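Local coordinates for protein SPD1 nuclease (Streptococcus pyogenes, PDB 2XGR) that acts as a prophage-encoded extracellular DNase, probably a metal-dependent endonuclease of the His-Me finger clan, at residues 70-75 against 185-191; 62-67 against 130-136; 162-167 against 213-219. All coordinates share one frame; numbering follows the deposited sequence.

Contact 1. Residues 70-75 against 185-191; sequences LNRATF and PIYSGNE
Gly189 O is gripped twice: Arg72 NH1 donates to it over 3.0 Å, and so does an ordered water that also accepts from Arg72 NH2. The acceptor sits in a type II' beta turn, Ser188 to Glu191, just beyond strand 178-186, and Gly189 fills the turn corner whose positive phi suits glycine. Arg72 NH1 spends its second proton on Glu191 O, 2.9 Å away and nearly straight at 164°. Both oxygens lie close to the guanidinium plane, so the arginine clasps the turn edge-on. Arg72 CD already lies over the Tyr187 ring, and the bend at chi3 (-56°) there turns the flat head back along the tyrosine. Arg72 CZ stands 4.4 Å from the Tyr187 ring centroid in a cation-pi stack, with planes 19° apart, and Arg72 CD adds a CH-pi contact. Leu70 CD1 lies over the opposite face of the guanidinium. Asp68 completes its setting with a salt bridge to NE, which should hold the group's rotation and offset its charge. Val138 of strand 137-139 also touches the Tyr187 side chain. At the far end of the ring, Tyr187 OH donates to Ala73 O over 2.7 Å, in the carbonyl plane and on a lone pair. That same Ala73 O also touches Pro185 CG, 3.3 Å away.

Contact 2. Residues 62-67 against 130-136; sequences LQLGEL and LNDEPRN
Segment 62-67 passes round Arg135, whose CA is 6.0 Å from the CA of both Leu64 and Leu67; towards Leu62 and Leu130 the chains part, to 10.1 Å between CA atoms. There Leu62 and Leu130 reach toward each other tip to tip, CD2 of Leu62 lying 3.7 Å from CD1 of Leu130. Leu64 comes next along the strand: its CD1 meets Glu133 CG at 3.5 Å, and its CB rests against Arg135 CB. Segment 130-136 leads into strand 137-139, which pairs antiparallel with 119-121; this antiparallel pair, with helix 142-146 following, is consistent with the beta-beta-alpha finger of the His-Me clan. Leu130 O is tied back to that pair by a hydrogen bond with His121 NE2. Arg135 runs extended from CG to NE and lays CG and CD against Gly65 O, each at 3.4 Å. Leu67 crosses it at about a right angle, with CG over one face of the guanidinium and CD1 turned to the Pro134 ring. What fixes the arginine head is Glu133, whose chain bends at chi2 (51°) and curls back: OE2 takes Arg135 NH1 on its syn side in a salt bridge of 2.8 Å, and the backbone N of Arg135 on its anti side, also at 2.8 Å, both donors tilted out of the carboxylate plane.

Contact 3. Residues 162-167 against 213-219; sequences YYENRL and IRLNSNK
Leu215 packs against one side of helix 160-173 through both of its methyls. CD1 lies 3.6 Å from Tyr163 O, 3.7 Å from Leu167 CG and at the edge of the Tyr163 ring, while CD2 touches Arg166 CB at 3.8 Å. Leu167 CD2 extends the apolar patch to Ile213 CG2. Two residues beyond Leu215, Ser217 points OG anti to its backbone N (chi1 156°) and donates from it to Tyr163 OH over 3.0 Å. Lys219 lays its CD across that phenol oxygen at 3.6 Å before its amino end leads away. Behind these contacts come the groups that position them. Ser217 OG also accepts from Lys219 N, an ST turn that pins the hydroxyl, and Tyr163 OH has a further hydrogen bond with Pro157 O. Glu220 turns its carboxylate back on the loop and takes the backbone N of Leu215 and of Ser217, one on each oxygen. Within the helix, Tyr162 sets its CD2 over the centre of the Tyr163 ring, and Arg166 lies over Tyr162, the ring's CE1 3.4 Å above the guanidinium plane. Arg166 NH1 is held by Tyr162 O at 3.0 Å and by Asp154 O. Tyr201 of strand 196-204 touches Tyr163, Leu167 and Leu215 alike, as expected where a helix packs on a face of the antiparallel sheet.

In the fold
All three contacts hang on the same eight-stranded antiparallel sheet. Contact 3 is buried and lies on the other side of the chain's centre from the remaining two; it joins the long helix to the sheet mainly through apolar side chains and tyrosines. Contact 1 is at the surface and correspondingly polar, tying one loop to a strand end and the turn after it with bonds to backbone carbonyls. Contact 2, partly buried, is leucine packing, its salt bridge lying within one segment. Contacts 1 and 2 form one continuous region: Thr74 OG1 reaches Glu66 O, Phe75 O meets Gly65 N, and Ala73 packs on Pro134. Contact 3 touches neither.

Contact 1. Residues 70-75 against 185-191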
loop_
_atom_site.group_PDB
_atom_site.type_symbol
_atom_site.label_atom_id
_atom_site.label_comp_id
_atom_site.label_asym_id
_atom_site.label_seq_id
_atom_site.Cartn_x
_atom_site.Cartn_y
_atom_site.Cartn_z
ATOM N N LEU A 70 -22.029 1.074 -1.805
ATOM C CA LEU A 70 -21.904 2.531 -1.731
ATOM C C LEU A 70 -20.858 3.089 -2.716
ATOM O O LEU A 70 -20.416 4.240 -2.594
ATOM C CB LEU A 70 -21.573 2.932 -0.275
ATOM C CG LEU A 70 -22.711 2.622 0.714
ATOM C CD1 LEU A 70 -22.167 2.977 2.101
ATOM C CD2 LEU A 70 -23.988 3.477 0.323
ATOM N N ASN A 71 -20.498 2.246 -3.709
ATOM C CA ASN A 71 -19.512 2.622 -4.722
ATOM C C ASN A 71 -18.111 2.851 -4.145
ATOM O O ASN A 71 -17.341 3.666 -4.688
ATOM C CB ASN A 71 -19.963 3.854 -5.495
ATOM C CG ASN A 71 -21.264 3.592 -6.301
ATOM O OD1 ASN A 71 -21.459 2.502 -6.913
ATOM N ND2 ASN A 71 -22.208 4.533 -6.188
ATOM N N ARG A 72 -17.828 2.256 -2.992
ATOM C CA ARG A 72 -16.514 2.486 -2.383
ATOM C C ARG A 72 -15.589 1.382 -2.855
ATOM O O ARG A 72 -15.972 0.194 -2.904
ATOM C CB ARG A 72 -16.655 2.399 -0.816
ATOM C CG ARG A 72 -17.602 3.461 -0.245
ATOM C CD ARG A 72 -17.788 3.282 1.282
ATOM N NE ARG A 72 -18.276 1.930 1.630
ATOM C CZ ARG A 72 -18.838 1.600 2.806
ATOM N NH1 ARG A 72 -18.873 2.470 3.829
ATOM N NH2 ARG A 72 -19.318 0.382 2.979
ATOM N N ALA A 73 -14.295 1.758 -3.035
ATOM C CA ALA A 73 -13.293 0.703 -3.292
ATOM C C ALA A 73 -13.131 -0.208 -2.071
ATOM O O ALA A 73 -13.264 0.222 -0.914
ATOM C CB ALA A 73 -11.927 1.415 -3.543
ATOM N N THR A 74 -12.761 -1.452 -2.314
ATOM C CA THR A 74 -12.670 -2.450 -1.245
ATOM C C THR A 74 -11.291 -3.035 -1.012
ATOM O O THR A 74 -10.980 -3.404 0.138
ATOM C CB THR A 74 -13.693 -3.594 -1.421
ATOM O OG1 THR A 74 -13.541 -4.217 -2.695
ATOM C CG2 THR A 74 -15.122 -2.961 -1.358
ATOM N N PHE A 75 -10.485 -3.205 -2.069
ATOM C CA PHE A 75 -9.031 -3.486 -1.838
ATOM C C PHE A 75 -8.291 -3.373 -3.150
ATOM O O PHE A 75 -8.897 -3.535 -4.200
ATOM C CB PHE A 75 -8.768 -4.916 -1.256
ATOM C CG PHE A 75 -9.152 -6.050 -2.200
ATOM C CD1 PHE A 75 -8.202 -6.614 -3.118
ATOM C CD2 PHE A 75 -10.425 -6.637 -2.103
ATOM C CE1 PHE A 75 -8.607 -7.682 -4.007
ATOM C CE2 PHE A 75 -10.769 -7.724 -2.911
ATOM C CZ PHE A 75 -9.877 -8.240 -3.858
ATOM N N PRO A 185 -8.813 -0.435 2.396
ATOM C CA PRO A 185 -9.404 0.659 3.160
ATOM C C PRO A 185 -10.372 0.051 4.177
ATOM O O PRO A 185 -11.033 -0.953 3.851
ATOM C CB PRO A 185 -10.111 1.507 2.091
ATOM C CG PRO A 185 -10.511 0.511 0.955
ATOM C CD PRO A 185 -9.328 -0.535 1.020
ATOM N N ILE A 186 -10.407 0.657 5.361
ATOM C CA ILE A 186 -11.279 0.201 6.444
ATOM C C ILE A 186 -12.358 1.266 6.674
ATOM O O ILE A 186 -12.055 2.412 7.046
ATOM C CB ILE A 186 -10.445 0.004 7.748
ATOM C CG1 ILE A 186 -9.168 -0.889 7.541
ATOM C CG2 ILE A 186 -11.306 -0.597 8.896
ATOM C CD1 ILE A 186 -9.479 -2.243 7.015
ATOM N N TYR A 187 -13.641 0.861 6.521
ATOM C CA TYR A 187 -14.742 1.864 6.627
ATOM C C TYR A 187 -15.553 1.533 7.884
ATOM O O TYR A 187 -15.581 0.366 8.345
ATOM C CB TYR A 187 -15.706 1.800 5.449
ATOM C CG TYR A 187 -15.047 2.029 4.076
ATOM C CD1 TYR A 187 -14.823 3.325 3.608
ATOM C CD2 TYR A 187 -14.662 0.929 3.300
ATOM C CE1 TYR A 187 -14.208 3.511 2.365
ATOM C CE2 TYR A 187 -14.085 1.079 2.053
ATOM C CZ TYR A 187 -13.870 2.411 1.590
ATOM O OH TYR A 187 -13.289 2.582 0.332
ATOM N N SER A 188 -16.231 2.557 8.370
ATOM C CA SER A 188 -17.244 2.398 9.384
ATOM C C SER A 188 -18.573 2.759 8.790
ATOM O O SER A 188 -18.735 3.849 8.208
ATOM C CB SER A 188 -16.969 3.346 10.565
ATOM O OG SER A 188 -18.187 3.444 11.388
ATOM N N GLY A 189 -19.541 1.844 8.927
ATOM C CA GLY A 189 -20.942 2.181 8.541
ATOM C C GLY A 189 -21.089 2.683 7.118
ATOM O O GLY A 189 -20.605 2.032 6.185
ATOM N N ASN A 190 -21.795 3.806 6.918
ATOM C CA ASN A 190 -22.008 4.405 5.593
ATOM C C ASN A 190 -20.905 5.372 5.102
ATOM O O ASN A 190 -21.076 6.013 4.075
ATOM C CB ASN A 190 -23.311 5.230 5.625
ATOM C CG ASN A 190 -24.509 4.371 5.900
ATOM O OD1 ASN A 190 -24.623 3.280 5.351
ATOM N ND2 ASN A 190 -25.374 4.822 6.811
ATOM N N GLU A 191 -19.834 5.524 5.880
ATOM C CA GLU A 191 -18.850 6.556 5.606
ATOM C C GLU A 191 -18.159 6.238 4.276
ATOM O O GLU A 191 -17.745 5.090 4.048
ATOM C CB GLU A 191 -17.824 6.607 6.743
ATOM C CG GLU A 191 -18.435 7.090 8.097
ATOM C CD GLU A 191 -17.505 6.957 9.224
ATOM O OE1 GLU A 191 -16.278 6.667 9.026
ATOM O OE2 GLU A 191 -17.915 7.213 10.366
HETATM O O HOH W 1 -19.501 -0.482 5.899
HETATM O O HOH W 2 -12.435 -2.688 2.280
#

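Contact 2. Residues 62-67 against 130-136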
loop_
_atom_site.group_PDB
_atom_site.type_symbol
_atom_site.label_atom_id
_atom_site.label_comp_id
_atom_site.label_asym_id
_atom_site.label_seq_id
_atom_site.Cartn_x
_atom_site.Cartn_y
_atom_site.Cartn_z
ATOM N N LEU A 62 -2.497 -8.029 -10.827
ATOM C CA LEU A 62 -3.123 -6.972 -10.055
ATOM C C LEU A 62 -4.576 -7.362 -9.933
ATOM O O LEU A 62 -5.232 -7.622 -10.908
ATOM C CB LEU A 62 -2.970 -5.651 -10.789
ATOM C CG LEU A 62 -3.725 -4.447 -10.219
ATOM C CD1 LEU A 62 -3.096 -4.072 -8.863
ATOM C CD2 LEU A 62 -3.643 -3.280 -11.214
ATOM N N GLN A 63 -5.035 -7.489 -8.696
ATOM C CA GLN A 63 -6.435 -7.834 -8.445
ATOM C C GLN A 63 -7.108 -6.675 -7.709
ATOM O O GLN A 63 -6.613 -6.260 -6.671
ATOM C CB GLN A 63 -6.434 -9.168 -7.678
ATOM C CG GLN A 63 -7.836 -9.819 -7.687
ATOM C CD GLN A 63 -7.819 -11.365 -7.639
ATOM O OE1 GLN A 63 -8.840 -11.950 -7.262
ATOM N NE2 GLN A 63 -6.686 -12.023 -7.974
ATOM N N LEU A 64 -8.256 -6.189 -8.192
ATOM C CA LEU A 64 -8.911 -5.064 -7.569
ATOM C C LEU A 64 -10.227 -5.544 -6.982
ATOM O O LEU A 64 -11.021 -6.124 -7.701
ATOM C CB LEU A 64 -9.202 -4.000 -8.612
ATOM C CG LEU A 64 -7.958 -3.370 -9.294
ATOM C CD1 LEU A 64 -8.361 -2.340 -10.396
ATOM C CD2 LEU A 64 -7.068 -2.769 -8.219
ATOM N N GLY A 65 -10.527 -5.202 -5.749
ATOM C CA GLY A 65 -11.810 -5.625 -5.230
ATOM C C GLY A 65 -12.966 -4.872 -5.898
ATOM O O GLY A 65 -12.783 -3.850 -6.520
ATOM N N GLU A 66 -14.159 -5.452 -5.837
ATOM C CA GLU A 66 -15.362 -4.729 -6.366
ATOM C C GLU A 66 -15.602 -3.351 -5.703
ATOM O O GLU A 66 -15.170 -3.074 -4.554
ATOM C CB GLU A 66 -16.618 -5.633 -6.106
ATOM C CG GLU A 66 -16.952 -5.557 -4.601
ATOM C CD GLU A 66 -17.928 -6.579 -4.133
ATOM O OE1 GLU A 66 -18.924 -6.809 -4.845
ATOM O OE2 GLU A 66 -17.675 -7.172 -3.061
ATOM N N LEU A 67 -16.242 -2.440 -6.435
ATOM C CA LEU A 67 -16.866 -1.308 -5.771
ATOM C C LEU A 67 -18.096 -1.817 -5.065
ATOM O O LEU A 67 -18.853 -2.616 -5.627
ATOM C CB LEU A 67 -17.284 -0.247 -6.782
ATOM C CG LEU A 67 -16.122 0.370 -7.573
ATOM C CD1 LEU A 67 -16.716 1.414 -8.548
ATOM C CD2 LEU A 67 -15.148 1.083 -6.569
ATOM N N LEU A 130 -1.931 2.394 -12.678
ATOM C CA LEU A 130 -3.365 2.748 -12.876
ATOM C C LEU A 130 -3.652 4.219 -12.657
ATOM O O LEU A 130 -3.158 4.826 -11.723
ATOM C CB LEU A 130 -4.273 2.017 -11.869
ATOM C CG LEU A 130 -4.188 0.498 -11.912
ATOM C CD1 LEU A 130 -5.126 0.054 -10.783
ATOM C CD2 LEU A 130 -4.659 -0.041 -13.310
ATOM N N ASN A 131 -4.409 4.791 -13.590
ATOM C CA ASN A 131 -4.801 6.208 -13.541
ATOM C C ASN A 131 -6.327 6.230 -13.463
ATOM O O ASN A 131 -6.996 5.634 -14.319
ATOM C CB ASN A 131 -4.403 6.873 -14.872
ATOM C CG ASN A 131 -2.888 7.060 -14.999
ATOM O OD1 ASN A 131 -2.304 7.853 -14.261
ATOM N ND2 ASN A 131 -2.249 6.310 -15.906
ATOM N N ASP A 132 -6.844 6.946 -12.473
ATOM C CA ASP A 132 -8.294 7.170 -12.345
ATOM C C ASP A 132 -9.161 5.935 -12.227
ATOM O O ASP A 132 -10.324 5.990 -12.614
ATOM C CB ASP A 132 -8.844 8.044 -13.484
ATOM C CG ASP A 132 -9.308 9.402 -12.986
ATOM O OD1 ASP A 132 -8.554 10.392 -13.211
ATOM O OD2 ASP A 132 -10.406 9.473 -12.346
ATOM N N GLU A 133 -8.638 4.828 -11.712
ATOM C CA GLU A 133 -9.431 3.603 -11.588
ATOM C C GLU A 133 -10.109 3.631 -10.215
ATOM O O GLU A 133 -9.445 3.647 -9.185
ATOM C CB GLU A 133 -8.491 2.379 -11.754
ATOM C CG GLU A 133 -9.052 1.022 -11.214
ATOM C CD GLU A 133 -10.428 0.769 -11.757
ATOM O OE1 GLU A 133 -10.585 1.028 -12.966
ATOM O OE2 GLU A 133 -11.431 0.613 -11.015
ATOM N N PRO A 134 -11.470 3.697 -10.165
ATOM C CA PRO A 134 -12.052 3.946 -8.857
ATOM C C PRO A 134 -11.799 2.816 -7.861
ATOM O O PRO A 134 -11.884 3.071 -6.647
ATOM C CB PRO A 134 -13.569 4.074 -9.157
ATOM C CG PRO A 134 -13.718 3.508 -10.486
ATOM C CD PRO A 134 -12.471 3.822 -11.232
ATOM N N ARG A 135 -11.642 1.595 -8.356
ATOM C CA ARG A 135 -11.373 0.443 -7.427
ATOM C C ARG A 135 -9.993 0.493 -6.778
ATOM O O ARG A 135 -9.716 -0.264 -5.842
ATOM C CB ARG A 135 -11.439 -0.863 -8.158
ATOM C CG ARG A 135 -12.903 -1.123 -8.565
ATOM C CD ARG A 135 -12.872 -2.270 -9.572
ATOM N NE ARG A 135 -14.165 -2.340 -10.217
ATOM C CZ ARG A 135 -14.612 -1.562 -11.209
ATOM N NH1 ARG A 135 -13.953 -0.448 -11.665
ATOM N NH2 ARG A 135 -15.766 -1.939 -11.758
ATOM N N ASN A 136 -9.154 1.420 -7.253
ATOM C CA ASN A 136 -7.848 1.688 -6.609
ATOM C C ASN A 136 -7.747 3.103 -6.025
ATOM O O ASN A 136 -6.656 3.622 -5.739
ATOM C CB ASN A 136 -6.737 1.460 -7.654
ATOM C CG ASN A 136 -5.364 1.375 -7.013
ATOM O OD1 ASN A 136 -5.198 0.602 -6.059
ATOM N ND2 ASN A 136 -4.378 2.266 -7.445
HETATM O O HOH W 3 -11.705 -2.009 -4.814
#

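Contact 3. Residues 162-167 against 213-219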
loop_
_atom_site.group_PDB
_atom_site.type_symbol
_atom_site.label_atom_id
_atom_site.label_comp_id
_atom_site.label_asym_id
_atom_site.label_seq_id
_atom_site.Cartn_x
_atom_site.Cartn_y
_atom_site.Cartn_z
ATOM N N TYR A 162 6.197 6.588 2.741
ATOM C CA TYR A 162 7.302 6.043 3.528
ATOM C C TYR A 162 7.425 4.560 3.219
ATOM O O TYR A 162 8.536 4.029 2.959
ATOM C CB TYR A 162 6.927 6.208 5.061
ATOM C CG TYR A 162 7.894 5.498 5.985
ATOM C CD1 TYR A 162 8.943 6.204 6.605
ATOM C CD2 TYR A 162 7.823 4.112 6.192
ATOM C CE1 TYR A 162 9.821 5.588 7.453
ATOM C CE2 TYR A 162 8.753 3.474 7.008
ATOM C CZ TYR A 162 9.751 4.249 7.633
ATOM O OH TYR A 162 10.709 3.620 8.412
ATOM N N TYR A 163 6.295 3.869 3.218
ATOM C CA TYR A 163 6.345 2.386 3.100
ATOM C C TYR A 163 6.585 1.996 1.627
ATOM O O TYR A 163 7.403 1.110 1.320
ATOM C CB TYR A 163 4.991 1.761 3.558
ATOM C CG TYR A 163 4.808 2.067 5.030
ATOM C CD1 TYR A 163 5.372 1.248 6.023
ATOM C CD2 TYR A 163 4.197 3.248 5.384
ATOM C CE1 TYR A 163 5.322 1.631 7.379
ATOM C CE2 TYR A 163 4.102 3.651 6.772
ATOM C CZ TYR A 163 4.674 2.810 7.751
ATOM O OH TYR A 163 4.605 3.257 9.051
ATOM N N GLU A 164 5.845 2.616 0.704
ATOM C CA GLU A 164 5.956 2.239 -0.710
ATOM C C GLU A 164 7.342 2.558 -1.296
ATOM O O GLU A 164 7.881 1.738 -2.007
ATOM C CB GLU A 164 4.872 2.951 -1.523
ATOM C CG GLU A 164 3.478 2.322 -1.190
ATOM C CD GLU A 164 2.363 2.868 -2.102
ATOM O OE1 GLU A 164 1.307 2.181 -2.127
ATOM O OE2 GLU A 164 2.558 3.929 -2.759
ATOM N N ASN A 165 7.957 3.689 -0.939
ATOM C CA ASN A 165 9.309 3.958 -1.422
ATOM C C ASN A 165 10.304 2.915 -0.899
ATOM O O ASN A 165 11.255 2.512 -1.600
ATOM C CB ASN A 165 9.796 5.380 -1.017
ATOM C CG ASN A 165 9.319 6.489 -1.994
ATOM O OD1 ASN A 165 9.708 7.704 -1.878
ATOM N ND2 ASN A 165 8.492 6.106 -2.929
ATOM N N ARG A 166 10.120 2.492 0.329
ATOM C CA ARG A 166 11.062 1.503 0.856
ATOM C C ARG A 166 10.827 0.145 0.236
ATOM O O ARG A 166 11.810 -0.571 -0.023
ATOM C CB ARG A 166 10.952 1.476 2.374
ATOM C CG ARG A 166 11.599 2.717 3.017
ATOM C CD ARG A 166 11.307 2.838 4.488
ATOM N NE ARG A 166 12.100 3.981 5.051
ATOM C CZ ARG A 166 11.854 5.270 4.775
ATOM N NH1 ARG A 166 10.834 5.692 4.030
ATOM N NH2 ARG A 166 12.642 6.217 5.294
ATOM N N LEU A 167 9.551 -0.230 0.015
ATOM C CA LEU A 167 9.242 -1.472 -0.696
ATOM C C LEU A 167 9.829 -1.451 -2.141
ATOM O O LEU A 167 10.381 -2.477 -2.629
ATOM C CB LEU A 167 7.719 -1.663 -0.740
ATOM C CG LEU A 167 7.124 -2.074 0.624
ATOM C CD1 LEU A 167 5.590 -1.960 0.451
ATOM C CD2 LEU A 167 7.639 -3.517 0.943
ATOM N N ILE A 213 9.601 -8.743 5.161
ATOM C CA ILE A 213 10.301 -7.516 4.787
ATOM C C ILE A 213 10.196 -6.503 5.939
ATOM O O ILE A 213 9.109 -6.287 6.470
ATOM C CB ILE A 213 9.621 -6.900 3.536
ATOM C CG1 ILE A 213 9.901 -7.766 2.300
ATOM C CG2 ILE A 213 10.247 -5.446 3.293
ATOM C CD1 ILE A 213 9.017 -7.510 1.016
ATOM N N ARG A 214 11.326 -5.893 6.327
ATOM C CA ARG A 214 11.320 -4.904 7.414
ATOM C C ARG A 214 11.645 -3.538 6.864
ATOM O O ARG A 214 12.617 -3.372 6.155
ATOM C CB ARG A 214 12.403 -5.278 8.484
ATOM C CG ARG A 214 12.303 -6.776 8.900
ATOM C CD ARG A 214 11.748 -7.104 10.289
ATOM N NE ARG A 214 12.010 -8.537 10.528
ATOM C CZ ARG A 214 11.084 -9.461 10.793
ATOM N NH1 ARG A 214 9.818 -9.103 10.978
ATOM N NH2 ARG A 214 11.437 -10.748 10.900
ATOM N N LEU A 215 10.700 -2.636 7.050
ATOM C CA LEU A 215 10.859 -1.266 6.587
ATOM C C LEU A 215 11.245 -0.277 7.682
ATOM O O LEU A 215 11.370 0.929 7.389
ATOM C CB LEU A 215 9.573 -0.807 5.899
ATOM C CG LEU A 215 9.091 -1.766 4.790
ATOM C CD1 LEU A 215 7.840 -1.131 4.088
ATOM C CD2 LEU A 215 10.204 -2.001 3.797
ATOM N N ASN A 216 11.581 -0.797 8.866
ATOM C CA ASN A 216 12.075 0.010 9.998
ATOM C C ASN A 216 11.089 0.998 10.622
ATOM O O ASN A 216 11.457 2.052 11.117
ATOM C CB ASN A 216 13.436 0.682 9.673
ATOM C CG ASN A 216 14.249 0.877 10.920
ATOM O OD1 ASN A 216 14.396 -0.093 11.683
ATOM N ND2 ASN A 216 14.834 2.101 11.126
ATOM N N SER A 217 9.793 0.663 10.599
ATOM C CA SER A 217 8.814 1.519 11.227
ATOM C C SER A 217 8.348 0.827 12.532
ATOM O O SER A 217 8.061 -0.383 12.491
ATOM C CB SER A 217 7.649 1.575 10.229
ATOM O OG SER A 217 6.495 1.874 10.847
ATOM N N ASN A 218 7.904 1.622 13.495
ATOM C CA ASN A 218 7.344 1.023 14.731
ATOM C C ASN A 218 5.893 0.495 14.551
ATOM O O ASN A 218 5.349 -0.089 15.489
ATOM C CB ASN A 218 7.289 2.091 15.846
ATOM C CG ASN A 218 8.634 2.516 16.299
ATOM O OD1 ASN A 218 9.595 1.729 16.336
ATOM N ND2 ASN A 218 8.754 3.800 16.592
ATOM N N LYS A 219 5.344 0.606 13.342
ATOM C CA LYS A 219 3.957 0.230 13.075
ATOM C C LYS A 219 3.841 -1.180 12.447
ATOM O O LYS A 219 2.720 -1.621 12.211
ATOM C CB LYS A 219 3.321 1.262 12.130
ATOM C CG LYS A 219 3.217 2.641 12.714
ATOM C CD LYS A 219 2.344 3.545 11.818
ATOM C CE LYS A 219 2.452 4.980 12.247
ATOM N NZ LYS A 219 1.625 5.044 13.492
HETATM O O HOH W 4 13.953 4.291 9.268
#